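Local coordinates for protein haloacid dehalogenase-like hydrolase (Klebsiella pneumoniae subsp. pneumoniae, PDB 3PGV) that probably acts as a magnesium-dependent phosphatase of the Cof family of haloacid dehalogenase-like hydrolases, here holding a calcium ion at its metal site, at residues A[22-33]-A[54-63]; A[80-89]-A[208-217]. All blocks are in the same frame, centred on the assembly; numbering follows the deposited sequence.

Interaction 1: A[22-33]-A[54-63]; sequences QVVASDLDGTLL and GINFVFATGR. With CA (calcium ion), chain E.
V24 lies alongside the ring of F57, both side chains pointing the same way, with V24 CG1 3.6 Å from F57 CE2. The other methyl of V24, CG2, turns to I55 CG2, because chi1 of 172° sets CG1 anti to the backbone N and leaves CG2 beside that nitrogen. Farther along the same face, L32 CD2 approaches F59 CE1 at 3.5 Å. V23 CG1 and V58 CG2 meet on the other face. Strands 23-27 and 56-60 run parallel, and five alternating N-H...O=C bonds, from N56 N-Q22 O at one end to A60 N-S26 O at the other, fix the register; V24 N to N56 O (2.8 Å, 176° at the hydrogen) is the straightest.

These are adjacent central strands of the Rossmann-like HAD core, and the sequence DLDGT, beginning at D27 near the C-terminal end of the first strand, is motif I (DxDGT) of the HAD superfamily. D27 OD2 binds the calcium ion at 2.2 Å and also accepts from T31 OG1; the carbonyl O of D29 is another ligand, and D233 joins them at the metal. The carboxylate of D29 turns instead to R63, which grips it side-on: NH2 reaches OD1 at 2.6 Å and NE reaches OD2 at 2.9 Å, each on a syn lone pair, with the two planes 22° apart. Water 1 links D27 OD1, D29 and T61 OG1, which also accepts from R63 N in an ST turn.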
ATOM      1  N   GLN A  22     -13.355  10.098 -13.021  1.00 53.91           N
ATOM      2  CA  GLN A  22     -14.369  10.011 -11.968  1.00 52.82           C
ATOM      3  C   GLN A  22     -13.826   9.389 -10.699  1.00 53.25           C
ATOM      4  O   GLN A  22     -14.437   9.532  -9.636  1.00 51.53           O
ATOM      5  CB  GLN A  22     -15.612   9.243 -12.458  1.00 54.51           C
ATOM      6  CG  GLN A  22     -16.527  10.072 -13.344  1.00 69.12           C
ATOM      7  CD  GLN A  22     -17.050  11.292 -12.626  1.00 85.49           C
ATOM      8  OE1 GLN A  22     -17.652  11.206 -11.546  1.00 79.06           O
ATOM      9  NE2 GLN A  22     -16.818  12.458 -13.206  1.00 79.81           N
ATOM     10  N   VAL A  23     -12.707   8.651 -10.806  1.00 48.53           N
ATOM     11  CA  VAL A  23     -12.088   8.002  -9.649  1.00 46.30           C
ATOM     12  C   VAL A  23     -10.671   8.527  -9.440  1.00 47.70           C
ATOM     13  O   VAL A  23      -9.849   8.473 -10.361  1.00 47.38           O
ATOM     14  CB  VAL A  23     -12.104   6.446  -9.785  1.00 49.40           C
ATOM     15  CG1 VAL A  23     -11.466   5.779  -8.561  1.00 46.86           C
ATOM     16  CG2 VAL A  23     -13.526   5.924 -10.010  1.00 50.11           C
ATOM     17  N   VAL A  24     -10.385   9.039  -8.232  1.00 42.02           N
ATOM     18  CA  VAL A  24      -9.047   9.459  -7.860  1.00 39.98           C
ATOM     19  C   VAL A  24      -8.480   8.440  -6.874  1.00 44.37           C
ATOM     20  O   VAL A  24      -9.078   8.208  -5.818  1.00 45.60           O
ATOM     21  CB  VAL A  24      -9.012  10.904  -7.271  1.00 43.82           C
ATOM     22  CG1 VAL A  24      -7.627  11.240  -6.713  1.00 42.72           C
ATOM     23  CG2 VAL A  24      -9.432  11.931  -8.309  1.00 44.99           C
ATOM     24  N   ALA A  25      -7.357   7.788  -7.239  1.00 37.97           N
ATOM     25  CA  ALA A  25      -6.700   6.821  -6.361  1.00 34.72           C
ATOM     26  C   ALA A  25      -5.397   7.390  -5.864  1.00 38.02           C
ATOM     27  O   ALA A  25      -4.633   7.961  -6.646  1.00 37.80           O
ATOM     28  CB  ALA A  25      -6.452   5.519  -7.094  1.00 33.81           C
ATOM     29  N   SER A  26      -5.145   7.295  -4.568  1.00 32.81           N
ATOM     30  CA  SER A  26      -3.915   7.834  -4.050  1.00 32.12           C
ATOM     31  C   SER A  26      -3.320   6.986  -2.972  1.00 35.90           C
ATOM     32  O   SER A  26      -4.014   6.592  -2.029  1.00 35.83           O
ATOM     33  CB  SER A  26      -4.118   9.263  -3.546  1.00 35.24           C
ATOM     34  OG  SER A  26      -2.880   9.871  -3.197  1.00 39.95           O
ATOM     35  N   ASP A  27      -2.004   6.761  -3.062  1.00 31.36           N
ATOM     36  CA  ASP A  27      -1.222   6.206  -1.978  1.00 29.98           C
ATOM     37  C   ASP A  27      -1.234   7.248  -0.819  1.00 34.45           C
ATOM     38  O   ASP A  27      -1.575   8.417  -1.046  1.00 33.98           O
ATOM     39  CB  ASP A  27       0.225   5.933  -2.460  1.00 30.90           C
ATOM     40  CG  ASP A  27       1.203   5.532  -1.363  1.00 39.83           C
ATOM     41  OD1 ASP A  27       0.793   4.788  -0.439  1.00 38.27           O
ATOM     42  OD2 ASP A  27       2.384   5.944  -1.443  1.00 43.73           O
ATOM     43  N   LEU A  28      -0.911   6.825   0.404  1.00 31.51           N
ATOM     44  CA  LEU A  28      -0.952   7.743   1.537  1.00 30.58           C
ATOM     45  C   LEU A  28       0.423   8.253   1.938  1.00 35.29           C
ATOM     46  O   LEU A  28       0.748   9.416   1.663  1.00 35.98           O
ATOM     47  CB  LEU A  28      -1.710   7.122   2.722  1.00 29.75           C
ATOM     48  CG  LEU A  28      -3.213   6.875   2.467  1.00 33.70           C
ATOM     49  CD1 LEU A  28      -3.803   5.935   3.504  1.00 33.07           C
ATOM     50  CD2 LEU A  28      -3.986   8.194   2.409  1.00 38.15           C
ATOM     51  N   ASP A  29       1.260   7.380   2.535  1.00 30.86           N
ATOM     52  CA  ASP A  29       2.595   7.766   2.973  1.00 30.22           C
ATOM     53  C   ASP A  29       3.471   8.148   1.800  1.00 35.28           C
ATOM     54  O   ASP A  29       3.608   7.373   0.857  1.00 32.77           O
ATOM     55  CB  ASP A  29       3.247   6.645   3.793  1.00 30.64           C
ATOM     56  CG  ASP A  29       2.440   6.263   5.005  1.00 34.75           C
ATOM     57  OD1 ASP A  29       2.439   7.036   5.981  1.00 36.68           O
ATOM     58  OD2 ASP A  29       1.749   5.226   4.952  1.00 42.71           O
ATOM     59  N   GLY A  30       4.042   9.360   1.859  1.00 34.22           N
ATOM     60  CA  GLY A  30       4.928   9.873   0.816  1.00 33.44           C
ATOM     61  C   GLY A  30       4.194  10.392  -0.407  1.00 34.92           C
ATOM     62  O   GLY A  30       4.828  10.863  -1.348  1.00 34.82           O
ATOM     63  N   THR A  31       2.841  10.306  -0.405  1.00 28.92           N
ATOM     64  CA  THR A  31       2.024  10.727  -1.539  1.00 28.23           C
ATOM     65  C   THR A  31       1.001  11.816  -1.124  1.00 33.49           C
ATOM     66  O   THR A  31       1.284  13.002  -1.262  1.00 35.12           O
ATOM     67  CB  THR A  31       1.388   9.501  -2.202  1.00 32.53           C
ATOM     68  OG1 THR A  31       2.420   8.569  -2.549  1.00 33.79           O
ATOM     69  CG2 THR A  31       0.582   9.858  -3.423  1.00 28.95           C
ATOM     70  N   LEU A  32      -0.164  11.410  -0.601  1.00 30.16           N
ATOM     71  CA  LEU A  32      -1.177  12.360  -0.142  1.00 30.88           C
ATOM     72  C   LEU A  32      -0.779  12.949   1.232  1.00 36.16           C
ATOM     73  O   LEU A  32      -1.024  14.137   1.490  1.00 36.41           O
ATOM     74  CB  LEU A  32      -2.566  11.683  -0.060  1.00 30.46           C
ATOM     75  CG  LEU A  32      -3.742  12.584   0.378  1.00 34.89           C
ATOM     76  CD1 LEU A  32      -3.959  13.741  -0.607  1.00 36.02           C
ATOM     77  CD2 LEU A  32      -4.998  11.787   0.535  1.00 35.46           C
ATOM     78  N   LEU A  33      -0.171  12.119   2.110  1.00 31.13           N
ATOM     79  CA  LEU A  33       0.243  12.582   3.432  1.00 31.42           C
ATOM     80  C   LEU A  33       1.488  13.462   3.341  1.00 36.34           C
ATOM     81  O   LEU A  33       2.364  13.238   2.478  1.00 34.63           O
ATOM     82  CB  LEU A  33       0.503  11.394   4.391  1.00 30.61           C
ATOM     83  CG  LEU A  33      -0.684  10.464   4.683  1.00 34.32           C
ATOM     84  CD1 LEU A  33      -0.267   9.360   5.614  1.00 32.77           C
ATOM     85  CD2 LEU A  33      -1.864  11.235   5.277  1.00 35.63           C
ATOM     86  N   GLY A  54     -18.944  15.232  -7.346  1.00 63.78           N
ATOM     87  CA  GLY A  54     -19.218  13.856  -7.756  1.00 61.64           C
ATOM     88  C   GLY A  54     -18.007  12.954  -7.934  1.00 61.86           C
ATOM     89  O   GLY A  54     -18.154  11.814  -8.381  1.00 60.40           O
ATOM     90  N   ILE A  55     -16.800  13.435  -7.575  1.00 56.43           N
ATOM     91  CA  ILE A  55     -15.582  12.617  -7.720  1.00 53.54           C
ATOM     92  C   ILE A  55     -15.449  11.578  -6.596  1.00 53.56           C
ATOM     93  O   ILE A  55     -15.735  11.877  -5.441  1.00 53.04           O
ATOM     94  CB  ILE A  55     -14.305  13.507  -7.871  1.00 56.72           C
ATOM     95  CG1 ILE A  55     -14.475  14.560  -9.020  1.00 59.58           C
ATOM     96  CG2 ILE A  55     -13.036  12.656  -8.064  1.00 54.50           C
ATOM     97  CD1 ILE A  55     -14.855  13.956 -10.449  1.00 66.06           C
ATOM     98  N   ASN A  56     -15.039  10.348  -6.953  1.00 48.67           N
ATOM     99  CA  ASN A  56     -14.840   9.249  -6.007  1.00 46.63           C
ATOM    100  C   ASN A  56     -13.390   9.131  -5.630  1.00 49.38           C
ATOM    101  O   ASN A  56     -12.516   9.289  -6.483  1.00 48.83           O
ATOM    102  CB  ASN A  56     -15.313   7.940  -6.611  1.00 48.46           C
ATOM    103  CG  ASN A  56     -16.774   7.922  -6.893  1.00 60.85           C
ATOM    104  OD1 ASN A  56     -17.587   7.677  -6.007  1.00 53.38           O
ATOM    105  ND2 ASN A  56     -17.149   8.288  -8.114  1.00 49.42           N
ATOM    106  N   PHE A  57     -13.118   8.812  -4.362  1.00 45.53           N
ATOM    107  CA  PHE A  57     -11.752   8.665  -3.886  1.00 43.13           C
ATOM    108  C   PHE A  57     -11.486   7.285  -3.399  1.00 44.98           C
ATOM    109  O   PHE A  57     -12.335   6.676  -2.744  1.00 44.87           O
ATOM    110  CB  PHE A  57     -11.438   9.688  -2.792  1.00 45.15           C
ATOM    111  CG  PHE A  57     -11.202  11.082  -3.313  1.00 48.30           C
ATOM    112  CD1 PHE A  57     -12.262  11.970  -3.480  1.00 53.29           C
ATOM    113  CD2 PHE A  57      -9.923  11.507  -3.655  1.00 50.38           C
ATOM    114  CE1 PHE A  57     -12.046  13.255  -3.973  1.00 55.50           C
ATOM    115  CE2 PHE A  57      -9.708  12.793  -4.149  1.00 54.91           C
ATOM    116  CZ  PHE A  57     -10.770  13.663  -4.300  1.00 54.85           C
ATOM    117  N   VAL A  58     -10.312   6.759  -3.742  1.00 39.50           N
ATOM    118  CA  VAL A  58      -9.869   5.442  -3.295  1.00 36.81           C
ATOM    119  C   VAL A  58      -8.462   5.590  -2.727  1.00 38.85           C
ATOM    120  O   VAL A  58      -7.576   6.099  -3.409  1.00 38.96           O
ATOM    121  CB  VAL A  58      -9.923   4.389  -4.443  1.00 38.21           C
ATOM    122  CG1 VAL A  58      -9.465   3.025  -3.952  1.00 36.22           C
ATOM    123  CG2 VAL A  58     -11.324   4.306  -5.044  1.00 39.09           C
ATOM    124  N   PHE A  59      -8.276   5.231  -1.470  1.00 34.70           N
ATOM    125  CA  PHE A  59      -6.967   5.348  -0.836  1.00 33.69           C
ATOM    126  C   PHE A  59      -6.306   3.986  -0.706  1.00 38.72           C
ATOM    127  O   PHE A  59      -6.973   3.005  -0.356  1.00 38.18           O
ATOM    128  CB  PHE A  59      -7.069   6.086   0.504  1.00 35.26           C
ATOM    129  CG  PHE A  59      -7.689   7.456   0.345  1.00 37.89           C
ATOM    130  CD1 PHE A  59      -6.996   8.482  -0.295  1.00 40.95           C
ATOM    131  CD2 PHE A  59      -9.008   7.689   0.722  1.00 40.86           C
ATOM    132  CE1 PHE A  59      -7.609   9.714  -0.541  1.00 43.18           C
ATOM    133  CE2 PHE A  59      -9.608   8.937   0.506  1.00 44.62           C
ATOM    134  CZ  PHE A  59      -8.908   9.939  -0.117  1.00 43.19           C
ATOM    135  N   ALA A  60      -5.046   3.883  -1.166  1.00 35.53           N
ATOM    136  CA  ALA A  60      -4.345   2.602  -1.252  1.00 34.32           C
ATOM    137  C   ALA A  60      -3.044   2.630  -0.490  1.00 38.13           C
ATOM    138  O   ALA A  60      -2.149   3.404  -0.817  1.00 39.38           O
ATOM    139  CB  ALA A  60      -4.096   2.239  -2.707  1.00 34.33           C
ATOM    140  N   THR A  61      -2.916   1.769   0.505  1.00 32.37           N
ATOM    141  CA  THR A  61      -1.725   1.760   1.338  1.00 30.79           C
ATOM    142  C   THR A  61      -1.209   0.352   1.589  1.00 32.69           C
ATOM    143  O   THR A  61      -1.959  -0.627   1.451  1.00 31.45           O
ATOM    144  CB  THR A  61      -2.001   2.513   2.655  1.00 34.21           C
ATOM    145  OG1 THR A  61      -0.814   2.503   3.469  1.00 29.19           O
ATOM    146  CG2 THR A  61      -3.186   1.927   3.429  1.00 28.74           C
ATOM    147  N   GLY A  62       0.055   0.266   1.994  1.00 27.03           N
ATOM    148  CA  GLY A  62       0.655  -0.965   2.462  1.00 26.49           C
ATOM    149  C   GLY A  62       0.330  -1.215   3.922  1.00 32.52           C
ATOM    150  O   GLY A  62       0.413  -2.350   4.400  1.00 33.69           O
ATOM    151  N   ARG A  63      -0.128  -0.164   4.626  1.00 29.30           N
ATOM    152  CA  ARG A  63      -0.497  -0.260   6.036  1.00 30.12           C
ATOM    153  C   ARG A  63      -1.611  -1.257   6.273  1.00 33.37           C
ATOM    154  O   ARG A  63      -2.425  -1.497   5.384  1.00 31.36           O
ATOM    155  CB  ARG A  63      -0.934   1.100   6.573  1.00 31.57           C
ATOM    156  CG  ARG A  63       0.165   2.149   6.686  1.00 39.22           C
ATOM    157  CD  ARG A  63      -0.371   3.295   7.500  1.00 44.21           C
ATOM    158  NE  ARG A  63       0.474   4.478   7.463  1.00 51.60           N
ATOM    159  CZ  ARG A  63       0.271   5.545   8.232  1.00 65.86           C
ATOM    160  NH1 ARG A  63      -0.724   5.557   9.112  1.00 45.90           N
ATOM    161  NH2 ARG A  63       1.075   6.601   8.141  1.00 61.27           N
TER
HETATM  162 CA    CA E 267       4.202   5.397  -0.349  1.00 37.85          CA
HETATM  163  O   HOH W   1       0.524   4.639   2.731  1.00 30.59           O
HETATM  164  O   HOH W   2       3.822   3.150  -1.636  1.00 43.76           O

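Interaction 2: A[80-89]-A[208-217]; sequences YMITSNGARV and VSKGHALEAV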
ATOM      1  N   TYR A  80     -13.515   4.141  -0.387  1.00 46.14           N
ATOM      2  CA  TYR A  80     -13.041   2.765  -0.293  1.00 43.55           C
ATOM      3  C   TYR A  80     -11.582   2.795   0.182  1.00 45.05           C
ATOM      4  O   TYR A  80     -10.819   3.700  -0.204  1.00 43.54           O
ATOM      5  CB  TYR A  80     -13.136   2.057  -1.645  1.00 43.79           C
ATOM      6  CG  TYR A  80     -14.500   1.463  -1.928  1.00 46.62           C
ATOM      7  CD1 TYR A  80     -14.895   0.265  -1.342  1.00 48.39           C
ATOM      8  CD2 TYR A  80     -15.361   2.054  -2.847  1.00 48.04           C
ATOM      9  CE1 TYR A  80     -16.145  -0.291  -1.607  1.00 49.90           C
ATOM     10  CE2 TYR A  80     -16.601   1.493  -3.142  1.00 49.72           C
ATOM     11  CZ  TYR A  80     -16.991   0.317  -2.519  1.00 57.26           C
ATOM     12  OH  TYR A  80     -18.218  -0.244  -2.805  1.00 57.99           O
HETATM   13  N   MSE A  81     -11.209   1.850   1.045  1.00 40.13           N
HETATM   14  CA  MSE A  81      -9.869   1.807   1.615  1.00 38.53           C
HETATM   15  C   MSE A  81      -9.162   0.515   1.213  1.00 40.80           C
HETATM   16  O   MSE A  81      -9.621  -0.579   1.564  1.00 40.90           O
HETATM   17  CB  MSE A  81      -9.952   1.928   3.152  1.00 41.69           C
HETATM   18  CG  MSE A  81      -8.598   2.056   3.836  1.00 49.46           C
HETATM   19 SE   MSE A  81      -7.654   3.734   3.418  0.75 58.33          SE
HETATM   20  CE  MSE A  81      -9.063   5.002   3.851  1.00 55.97           C
ATOM     21  N   ILE A  82      -8.068   0.637   0.432  1.00 34.68           N
ATOM     22  CA  ILE A  82      -7.227  -0.500   0.046  1.00 31.01           C
ATOM     23  C   ILE A  82      -6.079  -0.578   1.034  1.00 33.62           C
ATOM     24  O   ILE A  82      -5.320   0.383   1.155  1.00 33.42           O
ATOM     25  CB  ILE A  82      -6.701  -0.329  -1.412  1.00 32.06           C
ATOM     26  CG1 ILE A  82      -7.844  -0.353  -2.434  1.00 32.57           C
ATOM     27  CG2 ILE A  82      -5.626  -1.367  -1.741  1.00 29.14           C
ATOM     28  CD1 ILE A  82      -7.411   0.045  -3.837  1.00 33.49           C
ATOM     29  N   THR A  83      -5.970  -1.693   1.783  1.00 28.75           N
ATOM     30  CA  THR A  83      -4.865  -1.868   2.740  1.00 28.49           C
ATOM     31  C   THR A  83      -4.055  -3.136   2.432  1.00 32.19           C
ATOM     32  O   THR A  83      -4.420  -3.889   1.528  1.00 32.24           O
ATOM     33  CB  THR A  83      -5.372  -1.830   4.181  1.00 32.76           C
ATOM     34  OG1 THR A  83      -6.297  -2.904   4.388  1.00 28.72           O
ATOM     35  CG2 THR A  83      -5.999  -0.481   4.551  1.00 25.93           C
ATOM     36  N   SER A  84      -2.928  -3.339   3.148  1.00 28.67           N
ATOM     37  CA  SER A  84      -2.005  -4.473   2.923  1.00 27.76           C
ATOM     38  C   SER A  84      -1.686  -4.666   1.422  1.00 29.62           C
ATOM     39  O   SER A  84      -1.629  -5.797   0.931  1.00 27.53           O
ATOM     40  CB  SER A  84      -2.550  -5.760   3.545  1.00 30.80           C
ATOM     41  OG  SER A  84      -2.539  -5.701   4.962  1.00 34.30           O
ATOM     42  N   ASN A  85      -1.481  -3.531   0.701  1.00 27.07           N
ATOM     43  CA  ASN A  85      -1.116  -3.494  -0.724  1.00 26.33           C
ATOM     44  C   ASN A  85      -2.108  -4.209  -1.615  1.00 29.88           C
ATOM     45  O   ASN A  85      -1.714  -4.847  -2.577  1.00 28.40           O
ATOM     46  CB  ASN A  85       0.297  -4.029  -0.938  1.00 26.66           C
ATOM     47  CG  ASN A  85       1.347  -3.186  -0.297  1.00 38.11           C
ATOM     48  OD1 ASN A  85       1.459  -1.993  -0.560  1.00 28.70           O
ATOM     49  ND2 ASN A  85       2.196  -3.805   0.485  1.00 30.01           N
ATOM     50  N   GLY A  86      -3.397  -4.079  -1.304  1.00 28.81           N
ATOM     51  CA  GLY A  86      -4.457  -4.671  -2.117  1.00 28.12           C
ATOM     52  C   GLY A  86      -4.978  -6.004  -1.625  1.00 32.02           C
ATOM     53  O   GLY A  86      -5.897  -6.554  -2.219  1.00 32.77           O
ATOM     54  N   ALA A  87      -4.402  -6.547  -0.540  1.00 28.89           N
ATOM     55  CA  ALA A  87      -4.873  -7.825   0.008  1.00 28.09           C
ATOM     56  C   ALA A  87      -6.229  -7.653   0.694  1.00 34.26           C
ATOM     57  O   ALA A  87      -6.978  -8.615   0.822  1.00 35.92           O
ATOM     58  CB  ALA A  87      -3.853  -8.389   0.980  1.00 27.83           C
ATOM     59  N   ARG A  88      -6.567  -6.403   1.091  1.00 29.29           N
ATOM     60  CA  ARG A  88      -7.831  -6.102   1.749  1.00 29.54           C
ATOM     61  C   ARG A  88      -8.491  -4.877   1.115  1.00 33.85           C
ATOM     62  O   ARG A  88      -7.805  -3.927   0.731  1.00 33.69           O
ATOM     63  CB  ARG A  88      -7.607  -5.821   3.264  1.00 31.93           C
ATOM     64  CG  ARG A  88      -7.046  -6.994   4.084  1.00 39.33           C
ATOM     65  CD  ARG A  88      -8.080  -8.059   4.327  1.00 46.26           C
ATOM     66  NE  ARG A  88      -7.646  -9.039   5.328  1.00 49.61           N
ATOM     67  CZ  ARG A  88      -6.910 -10.114   5.049  1.00 61.72           C
ATOM     68  NH1 ARG A  88      -6.471 -10.323   3.811  1.00 44.39           N
ATOM     69  NH2 ARG A  88      -6.582 -10.969   6.008  1.00 46.10           N
ATOM     70  N   VAL A  89      -9.819  -4.865   1.081  1.00 28.98           N
ATOM     71  CA  VAL A  89     -10.599  -3.684   0.729  1.00 28.95           C
ATOM     72  C   VAL A  89     -11.740  -3.531   1.737  1.00 34.00           C
ATOM     73  O   VAL A  89     -12.391  -4.519   2.091  1.00 33.79           O
ATOM     74  CB  VAL A  89     -11.113  -3.694  -0.745  1.00 33.06           C
ATOM     75  CG1 VAL A  89     -12.282  -2.731  -0.930  1.00 33.76           C
ATOM     76  CG2 VAL A  89      -9.994  -3.362  -1.716  1.00 32.46           C
ATOM     77  N   VAL A 208      -2.281  -9.892  -6.385  1.00 28.75           N
ATOM     78  CA  VAL A 208      -2.640  -8.906  -5.377  1.00 28.23           C
ATOM     79  C   VAL A 208      -1.667  -7.722  -5.452  1.00 34.45           C
ATOM     80  O   VAL A 208      -0.459  -7.918  -5.380  1.00 35.32           O
ATOM     81  CB  VAL A 208      -2.665  -9.529  -3.962  1.00 30.67           C
ATOM     82  CG1 VAL A 208      -2.813  -8.453  -2.881  1.00 30.09           C
ATOM     83  CG2 VAL A 208      -3.755 -10.582  -3.844  1.00 29.85           C
ATOM     84  N   SER A 209      -2.200  -6.516  -5.666  1.00 30.62           N
ATOM     85  CA  SER A 209      -1.435  -5.264  -5.670  1.00 30.31           C
ATOM     86  C   SER A 209      -2.409  -4.121  -5.508  1.00 34.54           C
ATOM     87  O   SER A 209      -3.623  -4.339  -5.610  1.00 36.85           O
ATOM     88  CB  SER A 209      -0.649  -5.099  -6.978  1.00 33.81           C
ATOM     89  OG  SER A 209      -1.487  -4.704  -8.049  1.00 41.55           O
ATOM     90  N   LYS A 210      -1.902  -2.891  -5.285  1.00 28.33           N
ATOM     91  CA  LYS A 210      -2.778  -1.725  -5.190  1.00 28.60           C
ATOM     92  C   LYS A 210      -3.547  -1.510  -6.508  1.00 32.64           C
ATOM     93  O   LYS A 210      -4.721  -1.118  -6.479  1.00 32.42           O
ATOM     94  CB  LYS A 210      -1.988  -0.467  -4.830  1.00 30.85           C
ATOM     95  CG  LYS A 210      -1.330  -0.512  -3.465  1.00 26.45           C
ATOM     96  CD  LYS A 210      -0.689   0.815  -3.159  1.00 31.42           C
ATOM     97  CE  LYS A 210       0.106   0.809  -1.890  1.00 29.02           C
ATOM     98  NZ  LYS A 210       0.645   2.148  -1.596  1.00 30.36           N
ATOM     99  N   GLY A 211      -2.891  -1.834  -7.638  1.00 28.61           N
ATOM    100  CA  GLY A 211      -3.470  -1.714  -8.970  1.00 29.84           C
ATOM    101  C   GLY A 211      -4.598  -2.680  -9.231  1.00 36.32           C
ATOM    102  O   GLY A 211      -5.625  -2.293  -9.789  1.00 37.50           O
ATOM    103  N   HIS A 212      -4.415  -3.956  -8.851  1.00 33.91           N
ATOM    104  CA  HIS A 212      -5.458  -4.969  -9.033  1.00 34.94           C
ATOM    105  C   HIS A 212      -6.629  -4.697  -8.104  1.00 39.07           C
ATOM    106  O   HIS A 212      -7.781  -4.886  -8.504  1.00 39.97           O
ATOM    107  CB  HIS A 212      -4.906  -6.382  -8.806  1.00 35.64           C
ATOM    108  CG  HIS A 212      -3.876  -6.789  -9.813  1.00 40.21           C
ATOM    109  ND1 HIS A 212      -2.533  -6.476  -9.644  1.00 41.64           N
ATOM    110  CD2 HIS A 212      -4.025  -7.446 -10.989  1.00 41.65           C
ATOM    111  CE1 HIS A 212      -1.916  -6.955 -10.711  1.00 40.97           C
ATOM    112  NE2 HIS A 212      -2.771  -7.548 -11.547  1.00 41.58           N
ATOM    113  N   ALA A 213      -6.346  -4.183  -6.874  1.00 32.69           N
ATOM    114  CA  ALA A 213      -7.404  -3.815  -5.941  1.00 31.87           C
ATOM    115  C   ALA A 213      -8.155  -2.566  -6.431  1.00 37.08           C
ATOM    116  O   ALA A 213      -9.390  -2.518  -6.339  1.00 38.92           O
ATOM    117  CB  ALA A 213      -6.831  -3.577  -4.567  1.00 31.61           C
ATOM    118  N   LEU A 214      -7.419  -1.595  -7.050  1.00 31.96           N
ATOM    119  CA  LEU A 214      -8.029  -0.398  -7.634  1.00 32.46           C
ATOM    120  C   LEU A 214      -8.980  -0.773  -8.750  1.00 38.05           C
ATOM    121  O   LEU A 214     -10.097  -0.252  -8.802  1.00 39.73           O
ATOM    122  CB  LEU A 214      -6.957   0.587  -8.150  1.00 32.31           C
ATOM    123  CG  LEU A 214      -7.501   1.824  -8.893  1.00 36.80           C
ATOM    124  CD1 LEU A 214      -8.432   2.644  -7.999  1.00 37.46           C
ATOM    125  CD2 LEU A 214      -6.386   2.661  -9.448  1.00 37.30           C
ATOM    126  N   GLU A 215      -8.570  -1.712  -9.619  1.00 35.58           N
ATOM    127  CA  GLU A 215      -9.435  -2.205 -10.693  1.00 36.37           C
ATOM    128  C   GLU A 215     -10.738  -2.788 -10.113  1.00 41.86           C
ATOM    129  O   GLU A 215     -11.820  -2.486 -10.618  1.00 43.65           O
ATOM    130  CB  GLU A 215      -8.706  -3.252 -11.539  1.00 37.43           C
ATOM    131  CG  GLU A 215      -9.555  -3.789 -12.686  1.00 47.04           C
ATOM    132  CD  GLU A 215      -8.820  -4.627 -13.710  1.00 63.86           C
ATOM    133  OE1 GLU A 215      -7.899  -5.383 -13.320  1.00 46.55           O
ATOM    134  OE2 GLU A 215      -9.213  -4.579 -14.897  1.00 60.30           O
ATOM    135  N   ALA A 216     -10.627  -3.602  -9.029  1.00 36.96           N
ATOM    136  CA  ALA A 216     -11.790  -4.219  -8.370  1.00 36.35           C
ATOM    137  C   ALA A 216     -12.711  -3.148  -7.757  1.00 41.98           C
ATOM    138  O   ALA A 216     -13.930  -3.201  -7.943  1.00 42.88           O
ATOM    139  CB  ALA A 216     -11.323  -5.188  -7.293  1.00 35.42           C
ATOM    140  N   VAL A 217     -12.116  -2.142  -7.092  1.00 39.23           N
ATOM    141  CA  VAL A 217     -12.865  -1.051  -6.469  1.00 39.69           C
ATOM    142  C   VAL A 217     -13.556  -0.185  -7.523  1.00 46.45           C
ATOM    143  O   VAL A 217     -14.745   0.114  -7.382  1.00 49.91           O
ATOM    144  CB  VAL A 217     -11.977  -0.217  -5.509  1.00 41.87           C
ATOM    145  CG1 VAL A 217     -12.690   1.052  -5.070  1.00 42.29           C
ATOM    146  CG2 VAL A 217     -11.554  -1.044  -4.302  1.00 40.40           C
TER
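The methyl of A213 fits against the bare backbone of G86, its CB 3.6 Å from G86 CA, and also meets I82 CD1. G86, without a side chain and with a positive phi of 97°, lets the start of helix 210-217 come close, G86 CA lying 4.6 Å from K210 CA. One turn on, V217 splits its branches: CG1 sits by Y80 CB at 3.6 Å, whereas CG2 rests against both methyls of V89. I82 reaches between these points, its CD1 3.6 Å from L214 N. At the other end V208 CG1 packs over the turn at G86 and A87, 3.4 Å from A87 N.

Strand 80-83 and the helix run nearly antiparallel at 157°, a helix layered on the sheet of an alpha/beta core. A classic bulge, A87 and R88 facing T83, shapes the hairpin. The extended K210 passes N85, K210 CE lying 3.4 Å from N85 OD1, which accepts from N236 ND2. With no hydrogen bond between the segments, the fit rests on van der Waals contact, apolar along the helix and partly polar at its start; there K210 NZ forms salt bridges with D237 and D27, consistent with the motif III lysine of HAD enzymes.

Overall arrangement
Both contacts are buried in the same alpha/beta core, their centres about 11 Å apart, but they join different layers. Interaction 1 pairs two neighbouring strands within the sheet, whereas interaction 2 lays helix 210-220 on that sheet. Strand 80-83 follows 56-60 in the strand order, and probable hydrogen bonds F59 O to I82 N (2.7 Å) and T61 N to I82 O (2.9 Å) join the two contacts. Interaction 1 buries 832 Å² and combines backbone bonds with charge and metal coordination; interaction 2 buries 504 Å² by packing without any hydrogen bond between its segments. The end of K210 also reaches A60 O of interaction 1, so the helix start touches the strand pair as well.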